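Local coordinates for protein lysine-specific demethylase REF6 (PDB 6A58) that demethylates di- and trimethylated histone H3 in a 2-oxoglutarate-dependent reaction and binds specific DNA sequences through four C2H2-type zinc fingers, at residues 55-60 with 64-69; 46-51 with 68-73; 96-101 with 116-121. One frame throughout, in Å; residues are numbered along the deposited sequence.

Contact 1. Residues 55-60 with 64-69; sequences KNFFSH and VQHQRV. With ZN (zinc ion), chain B; ZN (zinc ion), chain C.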
loop_
_atom_site.group_PDB
_atom_site.type_symbol
_atom_site.label_atom_id
_atom_site.label_comp_id
_atom_site.label_asym_id
_atom_site.label_seq_id
_atom_site.Cartn_x
_atom_site.Cartn_y
_atom_site.Cartn_z
ATOM N N LYS A 55 -0.849 12.998 -17.131
ATOM C CA LYS A 55 0.092 11.942 -17.511
ATOM C C LYS A 55 -0.644 10.779 -18.186
ATOM O O LYS A 55 -1.718 10.375 -17.737
ATOM C CB LYS A 55 0.888 11.455 -16.298
ATOM C CG LYS A 55 1.833 12.501 -15.727
ATOM C CD LYS A 55 2.580 11.956 -14.522
ATOM C CE LYS A 55 3.736 12.852 -14.107
ATOM N NZ LYS A 55 3.285 14.181 -13.616
ATOM N N ASN A 56 -0.071 10.283 -19.284
ATOM C CA ASN A 56 -0.595 9.128 -20.021
ATOM C C ASN A 56 0.354 7.951 -19.827
ATOM O O ASN A 56 1.563 8.149 -19.664
ATOM C CB ASN A 56 -0.671 9.416 -21.525
ATOM C CG ASN A 56 -1.768 10.401 -21.904
ATOM O OD1 ASN A 56 -2.456 10.196 -22.908
ATOM N ND2 ASN A 56 -1.907 11.487 -21.146
ATOM N N PHE A 57 -0.185 6.734 -19.889
ATOM C CA PHE A 57 0.596 5.514 -19.630
ATOM C C PHE A 57 0.419 4.454 -20.711
ATOM O O PHE A 57 -0.573 4.447 -21.434
ATOM C CB PHE A 57 0.261 4.977 -18.235
ATOM C CG PHE A 57 0.668 5.918 -17.147
ATOM C CD1 PHE A 57 1.953 5.867 -16.621
ATOM C CD2 PHE A 57 -0.199 6.920 -16.709
ATOM C CE1 PHE A 57 2.355 6.764 -15.648
ATOM C CE2 PHE A 57 0.199 7.822 -15.739
ATOM C CZ PHE A 57 1.479 7.744 -15.208
ATOM N N PHE A 58 1.411 3.572 -20.826
ATOM C CA PHE A 58 1.459 2.575 -21.898
ATOM C C PHE A 58 0.482 1.421 -21.676
ATOM O O PHE A 58 0.020 0.802 -22.636
ATOM C CB PHE A 58 2.888 2.034 -22.053
ATOM C CG PHE A 58 3.063 1.098 -23.219
ATOM C CD1 PHE A 58 3.080 1.586 -24.521
ATOM C CD2 PHE A 58 3.199 -0.274 -23.017
ATOM C CE1 PHE A 58 3.234 0.726 -25.601
ATOM C CE2 PHE A 58 3.356 -1.138 -24.091
ATOM C CZ PHE A 58 3.372 -0.639 -25.384
ATOM N N SER A 59 0.184 1.129 -20.412
ATOM C CA SER A 59 -0.762 0.078 -20.068
ATOM C C SER A 59 -1.644 0.505 -18.909
ATOM O O SER A 59 -1.372 1.483 -18.212
ATOM C CB SER A 59 -0.023 -1.214 -19.700
ATOM O OG SER A 59 0.453 -1.172 -18.365
ATOM N N HIS A 60 -2.687 -0.281 -18.705
ATOM C CA HIS A 60 -3.634 -0.051 -17.634
ATOM C C HIS A 60 -3.028 -0.313 -16.246
ATOM O O HIS A 60 -3.398 0.351 -15.281
ATOM C CB HIS A 60 -4.871 -0.907 -17.868
ATOM C CG HIS A 60 -6.059 -0.445 -17.102
ATOM N ND1 HIS A 60 -6.299 -0.853 -15.812
ATOM C CD2 HIS A 60 -7.060 0.406 -17.426
ATOM C CE1 HIS A 60 -7.404 -0.285 -15.376
ATOM N NE2 HIS A 60 -7.892 0.480 -16.337
ATOM N N VAL A 64 -2.978 2.503 -13.050
ATOM C CA VAL A 64 -3.549 2.220 -11.723
ATOM C C VAL A 64 -2.511 2.429 -10.613
ATOM O O VAL A 64 -2.823 3.011 -9.569
ATOM C CB VAL A 64 -4.154 0.791 -11.658
ATOM C CG1 VAL A 64 -4.539 0.396 -10.232
ATOM C CG2 VAL A 64 -5.373 0.690 -12.568
ATOM N N GLN A 65 -1.288 1.963 -10.846
ATOM C CA GLN A 65 -0.180 2.177 -9.906
ATOM C C GLN A 65 0.121 3.663 -9.696
ATOM O O GLN A 65 0.333 4.098 -8.562
ATOM C CB GLN A 65 1.081 1.451 -10.382
ATOM C CG GLN A 65 0.990 -0.065 -10.282
ATOM C CD GLN A 65 2.156 -0.782 -10.941
ATOM O OE1 GLN A 65 3.150 -0.164 -11.333
ATOM N NE2 GLN A 65 2.039 -2.101 -11.063
ATOM N N HIS A 66 0.124 4.431 -10.786
ATOM C CA HIS A 66 0.375 5.873 -10.721
ATOM C C HIS A 66 -0.665 6.648 -9.903
ATOM O O HIS A 66 -0.300 7.501 -9.091
ATOM C CB HIS A 66 0.453 6.481 -12.124
ATOM C CG HIS A 66 0.511 7.975 -12.117
ATOM N ND1 HIS A 66 1.632 8.672 -11.726
ATOM C CD2 HIS A 66 -0.422 8.905 -12.430
ATOM C CE1 HIS A 66 1.392 9.967 -11.804
ATOM N NE2 HIS A 66 0.152 10.136 -12.230
ATOM N N GLN A 67 -1.947 6.364 -10.139
ATOM C CA GLN A 67 -3.056 7.042 -9.440
ATOM C C GLN A 67 -2.908 6.998 -7.910
ATOM O O GLN A 67 -3.243 7.969 -7.230
ATOM C CB GLN A 67 -4.412 6.454 -9.886
ATOM C CG GLN A 67 -5.639 6.933 -9.105
ATOM C CD GLN A 67 -5.972 6.066 -7.898
ATOM O OE1 GLN A 67 -5.956 4.836 -7.976
ATOM N NE2 GLN A 67 -6.280 6.708 -6.773
ATOM N N ARG A 68 -2.400 5.880 -7.391
ATOM C CA ARG A 68 -2.134 5.717 -5.953
ATOM C C ARG A 68 -1.171 6.761 -5.368
ATOM O O ARG A 68 -1.294 7.120 -4.196
ATOM C CB ARG A 68 -1.586 4.316 -5.673
ATOM N N VAL A 69 -0.224 7.239 -6.179
ATOM C CA VAL A 69 0.725 8.280 -5.757
ATOM C C VAL A 69 0.065 9.628 -5.433
ATOM O O VAL A 69 0.586 10.391 -4.615
ATOM C CB VAL A 69 1.819 8.511 -6.821
HETATM ZN ZN ZN B . -9.839 0.774 -15.397
HETATM ZN ZN ZN C . -1.602 11.532 -12.233
#
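Phe57 presses its CZ against His66 in the second C2H2 zinc finger, the classical case of an aromatic residue packed behind a zinc ligand. CZ lies over one face of the imidazole, displaced toward the rim, and comes within 3.2 Å of His66 CG. The two rings are tilted at 38°, neither parallel nor perpendicular. With Phe57 CG anti to its own carbonyl carbon (chi1 -64°), the phenyl group reaches the helix, where it also touches Leu63. Further out on the imidazole, Lys55 CD sits 3.6 Å from His66 CE1, crossing that side chain at about a right angle. Both neighbours thus limit how the ring can turn, while His66 NE2 holds zinc at 2.2 Å together with Cys48, Cys53 and His70.

The second shell is the start of helix 60-70. Ser59 is its N-cap, with a weak bond from Tyr62 N to Ser59 OG, and His60 O accepts from Val64 N at 3.1 Å. His60 serves a different metal, joining Cys25, Cys30 and His43 of the degenerate first finger, so one helix carries ligands for two zinc ions. Val64 CG2 braces this histidine, lying 3.6 Å from His60 CE1.

Contact 2. Residues 46-51 with 68-73; sequences NICPIK and RVHSDD. With ZN (zinc ion), chain C.
Ile50 lies across one face of His70, the last zinc ligand of the second C2H2 finger. Such fingers illustrate how a metal ties a loop to a helix: here Cys48 SG and His70 NE2 each bind the same zinc ion at 2.2 Å, with Cys53 and His66 completing the set. The isoleucine and histidine side chains run past each other in opposite directions. Ile50 CG1 makes a CH-pi contact 4.0 Å from the centroid of the His70 ring, only 22° off the ring normal, while the other branch, CG2, lies 3.8 Å from His70 ND1. One flank of the imidazole is therefore backed by aliphatic carbon, and its rotation about the metal bond is restricted. Cys48 meets the same ring obliquely, with SG 3.8 Å from His70 NE2, the two atoms being held near each other by their common metal. The sulfur stands anti to the Cys48 backbone N (chi1 -177°) and also accepts a nearly straight bond, 165° at the hydrogen, from Ile50 N. That N-H would be expected to offset part of the negative charge on a metal-bound thiolate. Just after His70 an ST turn follows, in which Ser71 OG accepts from Asp73 N at 3.1 Å.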
loop_
_atom_site.group_PDB
_atom_site.type_symbol
_atom_site.label_atom_id
_atom_site.label_comp_id
_atom_site.label_asym_id
_atom_site.label_seq_id
_atom_site.Cartn_x
_atom_site.Cartn_y
_atom_site.Cartn_z
ATOM N N ASN A 46 -5.699 5.260 -20.842
ATOM C CA ASN A 46 -4.667 5.296 -19.806
ATOM C C ASN A 46 -4.190 6.699 -19.437
ATOM O O ASN A 46 -3.008 6.914 -19.155
ATOM C CB ASN A 46 -3.500 4.372 -20.192
ATOM C CG ASN A 46 -3.948 2.938 -20.407
ATOM O OD1 ASN A 46 -3.611 2.314 -21.410
ATOM N ND2 ASN A 46 -4.732 2.420 -19.475
ATOM N N ILE A 47 -5.133 7.640 -19.415
ATOM C CA ILE A 47 -4.886 9.005 -18.969
ATOM C C ILE A 47 -5.238 9.062 -17.485
ATOM O O ILE A 47 -6.303 8.590 -17.082
ATOM C CB ILE A 47 -5.741 10.029 -19.745
ATOM C CG1 ILE A 47 -5.419 9.973 -21.243
ATOM C CG2 ILE A 47 -5.509 11.441 -19.208
ATOM C CD1 ILE A 47 -6.491 10.561 -22.132
ATOM N N CYS A 48 -4.338 9.622 -16.680
ATOM C CA CYS A 48 -4.556 9.749 -15.233
ATOM C C CYS A 48 -5.932 10.356 -14.909
ATOM O O CYS A 48 -6.331 11.333 -15.539
ATOM C CB CYS A 48 -3.468 10.618 -14.614
ATOM S SG CYS A 48 -3.610 10.770 -12.821
ATOM N N PRO A 49 -6.655 9.785 -13.922
ATOM C CA PRO A 49 -7.990 10.299 -13.579
ATOM C C PRO A 49 -8.014 11.608 -12.778
ATOM O O PRO A 49 -9.100 12.156 -12.568
ATOM C CB PRO A 49 -8.586 9.172 -12.724
ATOM C CG PRO A 49 -7.402 8.526 -12.101
ATOM C CD PRO A 49 -6.331 8.570 -13.150
ATOM N N ILE A 50 -6.855 12.093 -12.325
ATOM C CA ILE A 50 -6.786 13.229 -11.400
ATOM C C ILE A 50 -6.701 14.561 -12.146
ATOM O O ILE A 50 -5.896 14.717 -13.070
ATOM C CB ILE A 50 -5.578 13.082 -10.435
ATOM C CG1 ILE A 50 -5.672 11.766 -9.639
ATOM C CG2 ILE A 50 -5.457 14.289 -9.507
ATOM C CD1 ILE A 50 -6.926 11.596 -8.804
ATOM N N LYS A 51 -7.521 15.520 -11.717
ATOM C CA LYS A 51 -7.532 16.869 -12.296
ATOM C C LYS A 51 -6.142 17.512 -12.234
ATOM O O LYS A 51 -5.481 17.478 -11.192
ATOM C CB LYS A 51 -8.542 17.762 -11.563
ATOM C CG LYS A 51 -9.998 17.384 -11.776
ATOM C CD LYS A 51 -10.910 18.083 -10.779
ATOM C CE LYS A 51 -12.361 17.676 -10.970
ATOM N NZ LYS A 51 -13.280 18.283 -9.965
ATOM N N ARG A 68 -2.400 5.880 -7.391
ATOM C CA ARG A 68 -2.134 5.717 -5.953
ATOM C C ARG A 68 -1.171 6.761 -5.368
ATOM O O ARG A 68 -1.294 7.120 -4.196
ATOM C CB ARG A 68 -1.586 4.316 -5.673
ATOM N N VAL A 69 -0.224 7.239 -6.179
ATOM C CA VAL A 69 0.725 8.280 -5.757
ATOM C C VAL A 69 0.065 9.628 -5.433
ATOM O O VAL A 69 0.586 10.391 -4.615
ATOM C CB VAL A 69 1.819 8.511 -6.821
ATOM N N HIS A 70 -1.065 9.926 -6.075
ATOM C CA HIS A 70 -1.850 11.126 -5.754
ATOM C C HIS A 70 -2.592 11.025 -4.416
ATOM O O HIS A 70 -2.837 12.045 -3.768
ATOM C CB HIS A 70 -2.868 11.425 -6.857
ATOM C CG HIS A 70 -2.254 11.904 -8.134
ATOM N ND1 HIS A 70 -1.962 13.230 -8.364
ATOM C CD2 HIS A 70 -1.896 11.239 -9.256
ATOM C CE1 HIS A 70 -1.439 13.360 -9.570
ATOM N NE2 HIS A 70 -1.390 12.167 -10.133
ATOM N N SER A 71 -2.966 9.808 -4.023
ATOM C CA SER A 71 -3.783 9.595 -2.827
ATOM C C SER A 71 -2.965 9.673 -1.540
ATOM O O SER A 71 -1.949 8.992 -1.404
ATOM C CB SER A 71 -4.486 8.237 -2.894
ATOM O OG SER A 71 -5.337 8.052 -1.772
ATOM N N ASP A 72 -3.433 10.498 -0.604
ATOM C CA ASP A 72 -2.925 10.512 0.773
ATOM C C ASP A 72 -3.866 9.756 1.729
ATOM O O ASP A 72 -3.809 9.954 2.944
ATOM C CB ASP A 72 -2.668 11.959 1.252
ATOM C CG ASP A 72 -3.938 12.811 1.341
ATOM O OD1 ASP A 72 -4.983 12.432 0.766
ATOM O OD2 ASP A 72 -3.882 13.881 1.984
ATOM N N ASP A 73 -4.711 8.876 1.180
ATOM C CA ASP A 73 -5.705 8.154 1.969
ATOM C C ASP A 73 -5.022 7.045 2.764
ATOM O O ASP A 73 -4.396 6.149 2.189
ATOM C CB ASP A 73 -6.789 7.568 1.052
ATOM C CG ASP A 73 -7.974 6.981 1.812
ATOM O OD1 ASP A 73 -8.064 7.128 3.056
ATOM O OD2 ASP A 73 -8.844 6.376 1.143
HETATM ZN ZN ZN C . -1.602 11.532 -12.233
#

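Contact 3. Residues 96-101 with 116-121; sequences HIRVHT and TFRFVS. With ZN (zinc ion), chain D.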
loop_
_atom_site.group_PDB
_atom_site.type_symbol
_atom_site.label_atom_id
_atom_site.label_comp_id
_atom_site.label_asym_id
_atom_site.label_seq_id
_atom_site.Cartn_x
_atom_site.Cartn_y
_atom_site.Cartn_z
ATOM N N HIS A 96 3.307 -1.617 12.942
ATOM C CA HIS A 96 3.336 -0.442 13.821
ATOM C C HIS A 96 2.876 -0.720 15.253
ATOM O O HIS A 96 3.491 -0.226 16.203
ATOM C CB HIS A 96 2.500 0.702 13.248
ATOM C CG HIS A 96 2.221 1.785 14.241
ATOM N ND1 HIS A 96 3.160 2.729 14.592
ATOM C CD2 HIS A 96 1.116 2.058 14.975
ATOM C CE1 HIS A 96 2.642 3.544 15.493
ATOM N NE2 HIS A 96 1.404 3.159 15.743
ATOM N N ILE A 97 1.806 -1.498 15.409
ATOM C CA ILE A 97 1.258 -1.806 16.742
ATOM C C ILE A 97 2.311 -2.482 17.637
ATOM O O ILE A 97 2.308 -2.289 18.857
ATOM C CB ILE A 97 -0.040 -2.649 16.650
ATOM C CG1 ILE A 97 -1.167 -1.822 16.021
ATOM C CG2 ILE A 97 -0.494 -3.130 18.025
ATOM C CD1 ILE A 97 -2.297 -2.648 15.445
ATOM N N ARG A 98 3.231 -3.235 17.035
ATOM C CA ARG A 98 4.329 -3.852 17.786
ATOM C C ARG A 98 5.223 -2.832 18.501
ATOM O O ARG A 98 5.839 -3.166 19.514
ATOM C CB ARG A 98 5.185 -4.750 16.889
ATOM C CG ARG A 98 4.441 -5.944 16.306
ATOM C CD ARG A 98 5.283 -6.647 15.261
ATOM N NE ARG A 98 4.474 -7.568 14.468
ATOM C CZ ARG A 98 4.802 -8.029 13.257
ATOM N NH1 ARG A 98 5.944 -7.682 12.668
ATOM N NH2 ARG A 98 3.968 -8.854 12.627
ATOM N N VAL A 99 5.295 -1.603 17.985
ATOM C CA VAL A 99 6.038 -0.522 18.654
ATOM C C VAL A 99 5.425 -0.251 20.029
ATOM O O VAL A 99 6.152 -0.054 21.002
ATOM C CB VAL A 99 6.073 0.783 17.814
ATOM C CG1 VAL A 99 6.788 1.906 18.559
ATOM C CG2 VAL A 99 6.745 0.535 16.467
ATOM N N HIS A 100 4.095 -0.259 20.100
ATOM C CA HIS A 100 3.377 -0.046 21.357
ATOM C C HIS A 100 3.460 -1.239 22.300
ATOM O O HIS A 100 3.597 -1.057 23.510
ATOM C CB HIS A 100 1.900 0.247 21.104
ATOM C CG HIS A 100 1.645 1.474 20.287
ATOM N ND1 HIS A 100 2.188 2.703 20.596
ATOM C CD2 HIS A 100 0.868 1.668 19.195
ATOM C CE1 HIS A 100 1.779 3.596 19.712
ATOM N NE2 HIS A 100 0.970 2.996 18.858
ATOM N N THR A 101 3.342 -2.457 21.762
ATOM C CA THR A 101 3.354 -3.666 22.599
ATOM C C THR A 101 4.765 -4.102 23.012
ATOM O O THR A 101 4.919 -4.833 23.990
ATOM C CB THR A 101 2.672 -4.856 21.905
ATOM O OG1 THR A 101 3.429 -5.227 20.747
ATOM C CG2 THR A 101 1.235 -4.505 21.510
ATOM N N THR A 116 17.033 -9.818 18.183
ATOM C CA THR A 116 15.600 -9.853 17.868
ATOM C C THR A 116 15.196 -8.670 16.991
ATOM O O THR A 116 15.880 -7.638 16.964
ATOM C CB THR A 116 14.721 -9.828 19.129
ATOM O OG1 THR A 116 14.807 -8.538 19.748
ATOM C CG2 THR A 116 15.140 -10.912 20.116
ATOM N N PHE A 117 14.078 -8.828 16.284
ATOM C CA PHE A 117 13.594 -7.832 15.316
ATOM C C PHE A 117 12.081 -7.673 15.409
ATOM O O PHE A 117 11.370 -8.629 15.727
ATOM C CB PHE A 117 14.025 -8.228 13.896
ATOM C CG PHE A 117 15.492 -8.492 13.791
ATOM C CD1 PHE A 117 16.374 -7.452 13.538
ATOM C CD2 PHE A 117 16.002 -9.767 14.032
ATOM C CE1 PHE A 117 17.740 -7.683 13.483
ATOM C CE2 PHE A 117 17.367 -10.002 13.984
ATOM C CZ PHE A 117 18.233 -8.957 13.710
ATOM N N ARG A 118 11.609 -6.451 15.160
ATOM C CA ARG A 118 10.182 -6.125 15.205
ATOM C C ARG A 118 9.488 -6.410 13.875
ATOM O O ARG A 118 8.327 -6.825 13.865
ATOM C CB ARG A 118 9.983 -4.653 15.576
ATOM C CG ARG A 118 8.539 -4.282 15.893
ATOM C CD ARG A 118 8.380 -2.832 16.334
ATOM N NE ARG A 118 9.398 -2.414 17.297
ATOM C CZ ARG A 118 9.474 -2.806 18.571
ATOM N NH1 ARG A 118 8.591 -3.662 19.105
ATOM N NH2 ARG A 118 10.468 -2.345 19.327
ATOM N N PHE A 119 10.191 -6.153 12.771
ATOM C CA PHE A 119 9.657 -6.344 11.419
ATOM C C PHE A 119 10.464 -7.422 10.702
ATOM O O PHE A 119 11.676 -7.527 10.900
ATOM C CB PHE A 119 9.719 -5.039 10.610
ATOM C CG PHE A 119 9.302 -3.810 11.376
ATOM C CD1 PHE A 119 8.149 -3.806 12.160
ATOM C CD2 PHE A 119 10.053 -2.639 11.295
ATOM C CE1 PHE A 119 7.767 -2.665 12.855
ATOM C CE2 PHE A 119 9.672 -1.497 11.988
ATOM C CZ PHE A 119 8.528 -1.511 12.772
ATOM N N VAL A 120 9.790 -8.212 9.869
ATOM C CA VAL A 120 10.443 -9.307 9.140
ATOM C C VAL A 120 11.513 -8.808 8.153
ATOM O O VAL A 120 12.525 -9.479 7.965
ATOM C CB VAL A 120 9.414 -10.226 8.427
ATOM C CG1 VAL A 120 8.798 -9.549 7.207
ATOM C CG2 VAL A 120 10.056 -11.553 8.039
ATOM N N SER A 121 11.292 -7.639 7.547
ATOM C CA SER A 121 12.269 -7.027 6.634
ATOM C C SER A 121 13.609 -6.718 7.312
ATOM O O SER A 121 14.663 -6.837 6.683
ATOM C CB SER A 121 11.702 -5.753 5.999
ATOM O OG SER A 121 11.343 -4.799 6.985
HETATM ZN ZN ZN D . -0.069 3.616 17.172
HETATM O O HOH W 1 6.891 -8.150 10.003
#
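Arg98, two residues beyond His96, whose NE2 binds the zinc ion of the third finger on another side of the helix, lies beside Arg118, their chains running opposite ways. Arg98 CB packs 3.5 Å from Arg118 CG, and the extended chain beyond it carries NH1 to Arg118 O, a hydrogen bond of 2.8 Å lying in the carbonyl plane. The same NH1 donates to a water that in turn accepts from Val120 N, near the start of helix 120-129, and it faces the edge of the Phe119 ring. The contact thus spans two consecutive C2H2 fingers, from the recognition helix of the third to the fourth, within the DNA-binding region. Val99 comes next. Arg118 CD lies 3.7 Å from Val99 CG2, and the bend at chi3 (-44°) turns the guanidinium so that Val99 CA sits 3.8 Å above one of its faces. With a serine in place of Arg118, this face and the CG and CD methylenes are gone, and a gap would probably open beside Arg98 CB and Val99 CG2. His100 returns to the metal, its NE2 2.1 Å from the zinc, and Thr101 leads into the interfinger linker, where Thr101 OG1 is weakly bonded to Ala103 N.

In the fold
Contacts 1 and 2 overlap in their second segments, at Arg68 and Val69 of helix 60-70, while 46-51 precedes 55-60. Their centres lie 8 Å apart, they use one zinc ion in common, and probable backbone hydrogen bonds from Phe57 N to Asn46 O and from Cys48 N to Lys55 O join their loop segments. Contact 3 comes later, across the centre of the chain, 32 Å from contact 1 and 31 Å from contact 2 between centres. The first two belong to the second finger, contact 1 also giving a ligand to the zinc of the first, whereas contact 3 joins the third finger to the fourth in the string required for DNA binding.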